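Side-chain contacts in hypothetical protein (Pseudomonas aeruginosa, PDB 1U69), which is of unknown function but belongs to the PhnB-like branch of the glyoxalase superfamily and has been proposed as a potential drug-resistance protein: residues T53-V58 / P62-N67; F80-D85 / D91-A96; F141-T146 / A153-A158. One frame throughout, in Å; residues are numbered along the deposited sequence.

Contact 1 (T53-V58 / P62-N67); sequences TVEFRV and PCLGLN
A two-stranded antiparallel beta hairpin, part of one of the mixed four-stranded sheets of this glyoxalase-clan chain, pairs residues 53-58 with 62-67; the axes of the two segments approach to 4.5 Å at their closest, and their N-to-C directions make an angle of 158°. Two hydrogen-bonded pairs set the register. Val-54 and Gly-65 exchange N-H...O bonds, and Phe-56 and Cys-63 do the same, with Cys-63 N 2.8 Å from Phe-56 O. Between and beyond them, Thr-53 with Leu-66, Glu-55 with Leu-64 and Arg-57 with Pro-62 form the non-hydrogen-bonded pairs.

The side chains of the Phe-56 and Cys-63 pair make the distinctive contact. Phe-56 has CG between its backbone N and carbonyl carbon (chi1 67°), which swings the ring across to the partner strand, over the CB of Cys-63. This is a CH-pi contact: Cys-63 CB is 3.5 Å from the centroid of the Phe-56 ring and only 16° off its normal. Cys-63 SG stands obliquely to the ring and reaches Val-58 CG2 at 3.8 Å. Farther along, the ring edge at Phe-56 CE2 borders the backbone N of Gly-65, 3.7 Å away, a residue with no side chain on that face.

On the other face Leu-64 carries the packing. Leu-64 CD1 touches both Thr-53 CB, at 3.7 Å, and Glu-55 CG, while Leu-66 CD1 meets Thr-53 CG2 at 3.8 Å. The Glu-55 carboxylate bonds to His-37 instead of crossing the hairpin.

Strand 31-38 flanks residues 53-58 and strand 7-13 flanks residues 62-67. Helix 17-27 packs on the face bearing Val-54 and Phe-56, and the Leu-64 face meets Gln-81 of a second subunit.

Contact 2 (F80-D85 / D91-A96); sequences FQVATD and DRLWNA
Leu-93 meets Val-82 and Thr-84 through a single methyl group, CD1, and has the largest buried area of the three residues. The evidence is two apolar approaches: Leu-93 CD1 lies 3.9 Å from Val-82 CG1 and 4.2 Å from Thr-84 CG2. The first pair of side chains crosses at about a right angle, whereas Thr-84 and Leu-93 run past one another in opposite senses. Val-82 presents CG1 because that branch is anti to its backbone N (chi1 177°). In Thr-84 the methyl takes the position anti to the carbonyl carbon, and the hydroxyl is turned elsewhere, to a hydrogen bond with the OG1 of Thr-90; the threonine therefore gives its apolar branch to the leucine and its polar branch to Thr-90, one residue before the 91-96 segment in the same helix.

All three side chains set out toward the opposing segment, yet the backbones stay well apart, with Thr-84 CA 9.0 Å from Leu-93 CA. Such spacing fits a helix layered on a sheet: strand 78-84 runs into helix 87-99, which folds back over the face bearing Val-82 and Thr-84. The strand is an outermost one of its four-stranded sheet within this chain, beside strand 117-122, and its residues 80-82 pair antiparallel with a strand of a second subunit, so the sheet continues across that interface.

Because one leucine methyl does the touching, only 75 Å² is hidden between the segments. All three residues are nevertheless buried, with neighbours packed round them: Trp-118 and Met-59 touch Val-82, Ile-120 and Pro-122 pack on Thr-84, and Phe-28 adjoins Leu-93.

Contact 3 (F141-T146 / A153-A158); sequences FEAMMT and ATIEKA
With CG1 anti to the carbonyl carbon (chi1 -67°) and chi2 at -59°, Ile-155 sends CD1 across to the backbone of Met-144, a selenomethionine, where Ile-155 CD1 stops 3.7 Å from Met-144 N. The same methyl is 4.1 Å from both Ala-143 CB and Met-144 CB. Met-144 itself has CG anti to its backbone N (chi1 177°), which carries the selenium-bearing end away from residues 153-158 and toward Leu-125 and Ile-129 of helix 123-129.

The closest side-chain meeting joins two alanines whose CB atoms both point toward the opposite segment: Ala-143 CB and Ala-158 CB are 3.6 Å apart. Consistent with the small alanines, the backbones approach closely, Ala-143 CA lying 6.3 Å from Ile-155 CA. The arrangement is a helix-helix contact between helix 134-144 and helix 152-159, the last helix of the chain, joined by a short connection.

Ala-143 O accepts two bonds from Thr-146, one from its N and one from its OG1; the bond from Thr-146 OG1 to Ala-143 O, at 2.7 Å, lies in the carbonyl plane. Leu-125 also packs on Ile-155, and Ala-158 O accepts a bond from Arg-139 NE.

How the contacts relate
The three contacts follow one another along the chain, each closing before the next opens. Contacts 1 and 2 belong to different four-stranded sheets, with centres about 20 Å apart, but they touch: Phe-80 of strand 78-84 packs on Cys-63 and Val-58 of the hairpin, joining the two sheets within the chain. Both belong to the glyoxalase-related part of the chain, and both have neighbours in the second subunit. Contact 3 joins C-terminal helices; its centre is about 17 Å from that of contact 2, with nearest atoms about 8 Å apart, and about 35 Å from that of contact 1, on the opposite side of the chain's centre.

Contact 1 (T53-V58 / P62-N67)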
# COMPACT_ATOMS: atom_id res chain seq x y z
N THR A 53 24.36 -8.00 -1.15
CA THR A 53 23.07 -7.31 -1.21
C THR A 53 22.80 -6.48 0.03
O THR A 53 23.37 -6.71 1.10
CB THR A 53 21.89 -8.28 -1.39
OG1 THR A 53 21.82 -9.20 -0.29
CG2 THR A 53 22.02 -9.12 -2.66
N VAL A 54 21.88 -5.54 -0.13
CA VAL A 54 21.42 -4.69 0.96
C VAL A 54 19.89 -4.65 0.89
O VAL A 54 19.33 -4.27 -0.13
CB VAL A 54 21.95 -3.26 0.83
CG1 VAL A 54 21.45 -2.42 1.99
CG2 VAL A 54 23.50 -3.23 0.75
N GLU A 55 19.24 -5.07 1.97
CA GLU A 55 17.79 -4.93 2.07
C GLU A 55 17.48 -3.52 2.55
O GLU A 55 18.09 -3.04 3.49
CB GLU A 55 17.19 -5.96 3.02
CG GLU A 55 17.38 -7.42 2.64
CD GLU A 55 16.81 -8.36 3.68
OE1 GLU A 55 15.65 -8.14 4.11
OE2 GLU A 55 17.51 -9.28 4.11
N PHE A 56 16.53 -2.86 1.90
CA PHE A 56 16.09 -1.54 2.34
C PHE A 56 14.64 -1.33 1.97
O PHE A 56 14.07 -2.13 1.23
CB PHE A 56 17.00 -0.43 1.80
CG PHE A 56 16.96 -0.22 0.29
CD1 PHE A 56 16.18 0.78 -0.28
CD2 PHE A 56 17.78 -0.97 -0.56
CE1 PHE A 56 16.17 0.98 -1.66
CE2 PHE A 56 17.79 -0.74 -1.92
CZ PHE A 56 16.99 0.23 -2.46
N ARG A 57 14.01 -0.31 2.54
CA ARG A 57 12.62 -0.00 2.25
C ARG A 57 12.52 1.45 1.89
O ARG A 57 13.10 2.29 2.59
CB ARG A 57 11.72 -0.30 3.46
CG ARG A 57 10.22 -0.21 3.18
CD ARG A 57 9.37 -0.47 4.41
NE ARG A 57 10.03 0.14 5.55
CZ ARG A 57 10.66 -0.52 6.52
NH1 ARG A 57 10.67 -1.86 6.57
NH2 ARG A 57 11.26 0.16 7.48
N VAL A 58 11.80 1.77 0.82
CA VAL A 58 11.54 3.17 0.48
C VAL A 58 10.05 3.45 0.36
O VAL A 58 9.41 2.98 -0.55
CB VAL A 58 12.28 3.65 -0.82
CG1 VAL A 58 13.75 3.79 -0.55
CG2 VAL A 58 12.08 2.71 -1.99
N PRO A 62 9.48 -2.69 -0.39
CA PRO A 62 10.65 -3.49 -0.01
C PRO A 62 11.61 -3.64 -1.19
O PRO A 62 11.18 -4.00 -2.29
CB PRO A 62 10.03 -4.85 0.36
CG PRO A 62 8.78 -4.94 -0.48
CD PRO A 62 8.28 -3.52 -0.59
N CYS A 63 12.88 -3.34 -0.96
CA CYS A 63 13.89 -3.33 -2.01
C CYS A 63 15.12 -4.11 -1.61
O CYS A 63 15.36 -4.35 -0.43
CB CYS A 63 14.30 -1.90 -2.36
SG CYS A 63 12.99 -0.82 -2.93
N LEU A 64 15.88 -4.51 -2.63
CA LEU A 64 17.17 -5.16 -2.48
C LEU A 64 18.12 -4.47 -3.45
O LEU A 64 17.81 -4.36 -4.64
CB LEU A 64 17.05 -6.65 -2.83
CG LEU A 64 18.23 -7.56 -2.49
CD1 LEU A 64 18.29 -7.80 -0.98
CD2 LEU A 64 18.12 -8.88 -3.25
N GLY A 65 19.26 -3.98 -2.94
CA GLY A 65 20.32 -3.45 -3.78
C GLY A 65 21.34 -4.56 -3.99
O GLY A 65 21.85 -5.13 -3.02
N LEU A 66 21.65 -4.86 -5.25
CA LEU A 66 22.54 -5.97 -5.60
C LEU A 66 23.81 -5.42 -6.21
O LEU A 66 23.76 -4.75 -7.23
CB LEU A 66 21.84 -6.87 -6.61
CG LEU A 66 22.63 -8.02 -7.25
CD1 LEU A 66 23.17 -9.02 -6.24
CD2 LEU A 66 21.71 -8.75 -8.24
N ASN A 67 24.95 -5.73 -5.59
CA ASN A 67 26.24 -5.38 -6.16
C ASN A 67 26.66 -6.39 -7.22
O ASN A 67 27.34 -7.37 -6.94
CB ASN A 67 27.30 -5.25 -5.06
CG ASN A 67 27.13 -3.97 -4.25
OD1 ASN A 67 26.68 -2.95 -4.79
ND2 ASN A 67 27.48 -4.01 -2.97

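Contact 2 (F80-D85 / D91-A96)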
# COMPACT_ATOMS: atom_id res chain seq x y z
N PHE A 80 10.65 4.78 -10.05
CA PHE A 80 9.82 4.97 -8.85
C PHE A 80 9.03 6.25 -9.10
O PHE A 80 9.62 7.25 -9.44
CB PHE A 80 10.68 5.20 -7.61
CG PHE A 80 11.37 3.98 -7.08
CD1 PHE A 80 10.64 2.95 -6.47
CD2 PHE A 80 12.75 3.90 -7.08
CE1 PHE A 80 11.30 1.85 -5.94
CE2 PHE A 80 13.41 2.80 -6.53
CZ PHE A 80 12.69 1.78 -5.97
N GLN A 81 7.72 6.22 -8.93
CA GLN A 81 6.92 7.43 -8.96
C GLN A 81 6.47 7.79 -7.55
O GLN A 81 5.74 7.07 -6.91
CB GLN A 81 5.71 7.29 -9.88
CG GLN A 81 4.91 8.57 -10.00
CD GLN A 81 3.76 8.45 -10.97
OE1 GLN A 81 3.92 8.67 -12.18
NE2 GLN A 81 2.60 8.12 -10.45
N VAL A 82 6.96 8.92 -7.06
CA VAL A 82 6.75 9.37 -5.70
C VAL A 82 5.71 10.47 -5.72
O VAL A 82 5.88 11.48 -6.40
CB VAL A 82 8.07 9.91 -5.07
CG1 VAL A 82 7.81 10.42 -3.67
CG2 VAL A 82 9.16 8.82 -5.08
N ALA A 83 4.63 10.26 -4.99
CA ALA A 83 3.52 11.20 -4.93
C ALA A 83 3.83 12.26 -3.89
O ALA A 83 4.15 11.93 -2.75
CB ALA A 83 2.25 10.49 -4.58
N THR A 84 3.73 13.54 -4.26
CA THR A 84 4.00 14.61 -3.29
C THR A 84 2.74 15.45 -3.03
O THR A 84 1.88 15.60 -3.90
CB THR A 84 5.18 15.50 -3.73
OG1 THR A 84 4.98 16.00 -5.06
CG2 THR A 84 6.46 14.70 -3.83
N ASP A 85 2.60 16.00 -1.82
CA ASP A 85 1.39 16.75 -1.48
C ASP A 85 1.53 18.27 -1.59
O ASP A 85 0.52 18.96 -1.58
CB ASP A 85 0.92 16.42 -0.06
CG ASP A 85 -0.08 15.29 -0.02
OD1 ASP A 85 -0.61 14.87 -1.09
OD2 ASP A 85 -0.40 14.77 1.07
N ASP A 91 10.02 20.11 -4.27
CA ASP A 91 11.34 20.68 -4.46
C ASP A 91 12.41 19.93 -3.69
O ASP A 91 13.49 19.70 -4.20
CB ASP A 91 11.36 22.15 -4.00
CG ASP A 91 10.48 23.04 -4.84
OD1 ASP A 91 9.98 22.57 -5.89
OD2 ASP A 91 10.21 24.21 -4.51
N ARG A 92 12.10 19.55 -2.46
CA ARG A 92 13.11 18.93 -1.61
C ARG A 92 13.59 17.62 -2.20
O ARG A 92 14.79 17.35 -2.24
CB ARG A 92 12.59 18.72 -0.18
CG ARG A 92 13.66 18.21 0.75
CD ARG A 92 13.15 17.88 2.15
NE ARG A 92 12.43 16.60 2.28
CZ ARG A 92 13.00 15.39 2.20
NH1 ARG A 92 14.31 15.26 1.99
NH2 ARG A 92 12.24 14.30 2.36
N LEU A 93 12.65 16.80 -2.68
CA LEU A 93 12.97 15.48 -3.16
C LEU A 93 13.64 15.54 -4.53
O LEU A 93 14.64 14.85 -4.78
CB LEU A 93 11.70 14.60 -3.20
CG LEU A 93 11.12 14.24 -1.82
CD1 LEU A 93 9.95 13.26 -1.99
CD2 LEU A 93 12.18 13.64 -0.92
N TRP A 94 13.11 16.38 -5.40
CA TRP A 94 13.71 16.61 -6.72
C TRP A 94 15.17 17.07 -6.57
O TRP A 94 16.09 16.51 -7.18
CB TRP A 94 12.89 17.65 -7.46
CG TRP A 94 13.50 18.14 -8.75
CD1 TRP A 94 14.41 19.15 -8.89
CD2 TRP A 94 13.25 17.64 -10.06
NE1 TRP A 94 14.73 19.32 -10.22
CE2 TRP A 94 14.03 18.39 -10.96
CE3 TRP A 94 12.42 16.64 -10.58
CZ2 TRP A 94 14.02 18.18 -12.33
CZ3 TRP A 94 12.43 16.41 -11.93
CH2 TRP A 94 13.21 17.18 -12.80
N ASN A 95 15.38 18.07 -5.74
CA ASN A 95 16.72 18.61 -5.55
C ASN A 95 17.67 17.59 -4.93
O ASN A 95 18.84 17.53 -5.30
CB ASN A 95 16.65 19.86 -4.69
CG ASN A 95 16.09 21.05 -5.44
OD1 ASN A 95 16.15 21.13 -6.68
ND2 ASN A 95 15.52 21.99 -4.69
N ALA A 96 17.17 16.78 -4.00
CA ALA A 96 18.00 15.77 -3.36
C ALA A 96 18.57 14.78 -4.36
O ALA A 96 19.77 14.50 -4.34
CB ALA A 96 17.21 15.04 -2.28

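Contact 3 (F141-T146 / A153-A158)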
# COMPACT_ATOMS: atom_id res chain seq x y z
N PHE A 141 -1.85 18.09 -18.97
CA PHE A 141 -0.84 17.29 -19.65
C PHE A 141 0.07 18.16 -20.50
O PHE A 141 1.30 18.03 -20.43
CB PHE A 141 -1.49 16.22 -20.53
CG PHE A 141 -0.56 15.08 -20.89
CD1 PHE A 141 -0.48 13.96 -20.08
CD2 PHE A 141 0.22 15.14 -22.03
CE1 PHE A 141 0.37 12.92 -20.41
CE2 PHE A 141 1.07 14.09 -22.37
CZ PHE A 141 1.14 12.98 -21.56
N GLU A 142 -0.53 19.05 -21.29
CA GLU A 142 0.23 19.97 -22.12
C GLU A 142 1.08 20.93 -21.28
O GLU A 142 2.20 21.25 -21.67
CB GLU A 142 -0.71 20.75 -23.05
CG GLU A 142 -1.37 19.87 -24.11
CD GLU A 142 -0.38 19.02 -24.87
OE1 GLU A 142 0.61 19.61 -25.37
OE2 GLU A 142 -0.57 17.77 -25.00
N ALA A 143 0.60 21.35 -20.11
CA ALA A 143 1.38 22.23 -19.24
C ALA A 143 2.58 21.48 -18.61
O ALA A 143 3.70 22.00 -18.53
CB ALA A 143 0.50 22.83 -18.17
N MSE A 144 2.35 20.24 -18.20
CA MSE A 144 3.40 19.38 -17.66
C MSE A 144 4.56 19.21 -18.67
O MSE A 144 5.73 19.13 -18.28
CB MSE A 144 2.77 18.04 -17.26
CG MSE A 144 3.71 16.96 -16.74
SE MSE A 144 2.93 15.22 -17.06
CE MSE A 144 3.13 15.22 -18.99
N MSE A 145 4.22 19.16 -19.96
CA MSE A 145 5.22 19.01 -21.03
C MSE A 145 6.26 20.15 -21.07
O MSE A 145 7.33 19.97 -21.65
CB MSE A 145 4.53 18.89 -22.40
CG MSE A 145 3.86 17.54 -22.66
SE MSE A 145 5.05 16.05 -22.58
CE MSE A 145 6.20 16.45 -24.13
N THR A 146 5.94 21.29 -20.48
CA THR A 146 6.84 22.46 -20.44
C THR A 146 7.75 22.52 -19.20
O THR A 146 8.49 23.49 -19.01
CB THR A 146 6.03 23.80 -20.51
OG1 THR A 146 5.30 24.00 -19.30
CG2 THR A 146 4.97 23.74 -21.57
N ALA A 153 1.31 25.06 -8.91
CA ALA A 153 0.41 26.19 -9.17
C ALA A 153 0.11 26.36 -10.66
O ALA A 153 -1.01 26.68 -11.04
CB ALA A 153 1.00 27.48 -8.59
N THR A 154 1.12 26.12 -11.50
CA THR A 154 0.96 26.26 -12.94
C THR A 154 0.06 25.16 -13.48
O THR A 154 -0.76 25.39 -14.37
CB THR A 154 2.33 26.21 -13.63
OG1 THR A 154 3.14 27.33 -13.23
CG2 THR A 154 2.19 26.35 -15.14
N ILE A 155 0.23 23.95 -12.95
CA ILE A 155 -0.63 22.84 -13.33
C ILE A 155 -2.09 23.16 -13.00
O ILE A 155 -2.99 22.91 -13.81
CB ILE A 155 -0.18 21.53 -12.63
CG1 ILE A 155 1.20 21.08 -13.17
CG2 ILE A 155 -1.21 20.42 -12.83
CD1 ILE A 155 1.24 20.82 -14.68
N GLU A 156 -2.31 23.74 -11.83
CA GLU A 156 -3.66 24.03 -11.37
C GLU A 156 -4.33 25.09 -12.25
O GLU A 156 -5.53 25.00 -12.51
CB GLU A 156 -3.63 24.48 -9.91
CG GLU A 156 -3.30 23.35 -8.94
CD GLU A 156 -3.11 23.80 -7.50
OE1 GLU A 156 -2.45 24.83 -7.26
OE2 GLU A 156 -3.64 23.11 -6.61
N LYS A 157 -3.54 26.05 -12.72
CA LYS A 157 -4.04 27.14 -13.57
C LYS A 157 -4.42 26.60 -14.95
O LYS A 157 -5.45 26.96 -15.51
CB LYS A 157 -2.97 28.23 -13.71
CG LYS A 157 -2.57 28.92 -12.40
CD LYS A 157 -1.61 30.12 -12.65
CE LYS A 157 -0.21 29.95 -11.98
NZ LYS A 157 0.91 29.92 -12.98
N ALA A 158 -3.57 25.73 -15.49
CA ALA A 158 -3.84 25.12 -16.79
C ALA A 158 -5.09 24.24 -16.72
O ALA A 158 -5.94 24.30 -17.61
CB ALA A 158 -2.64 24.30 -17.25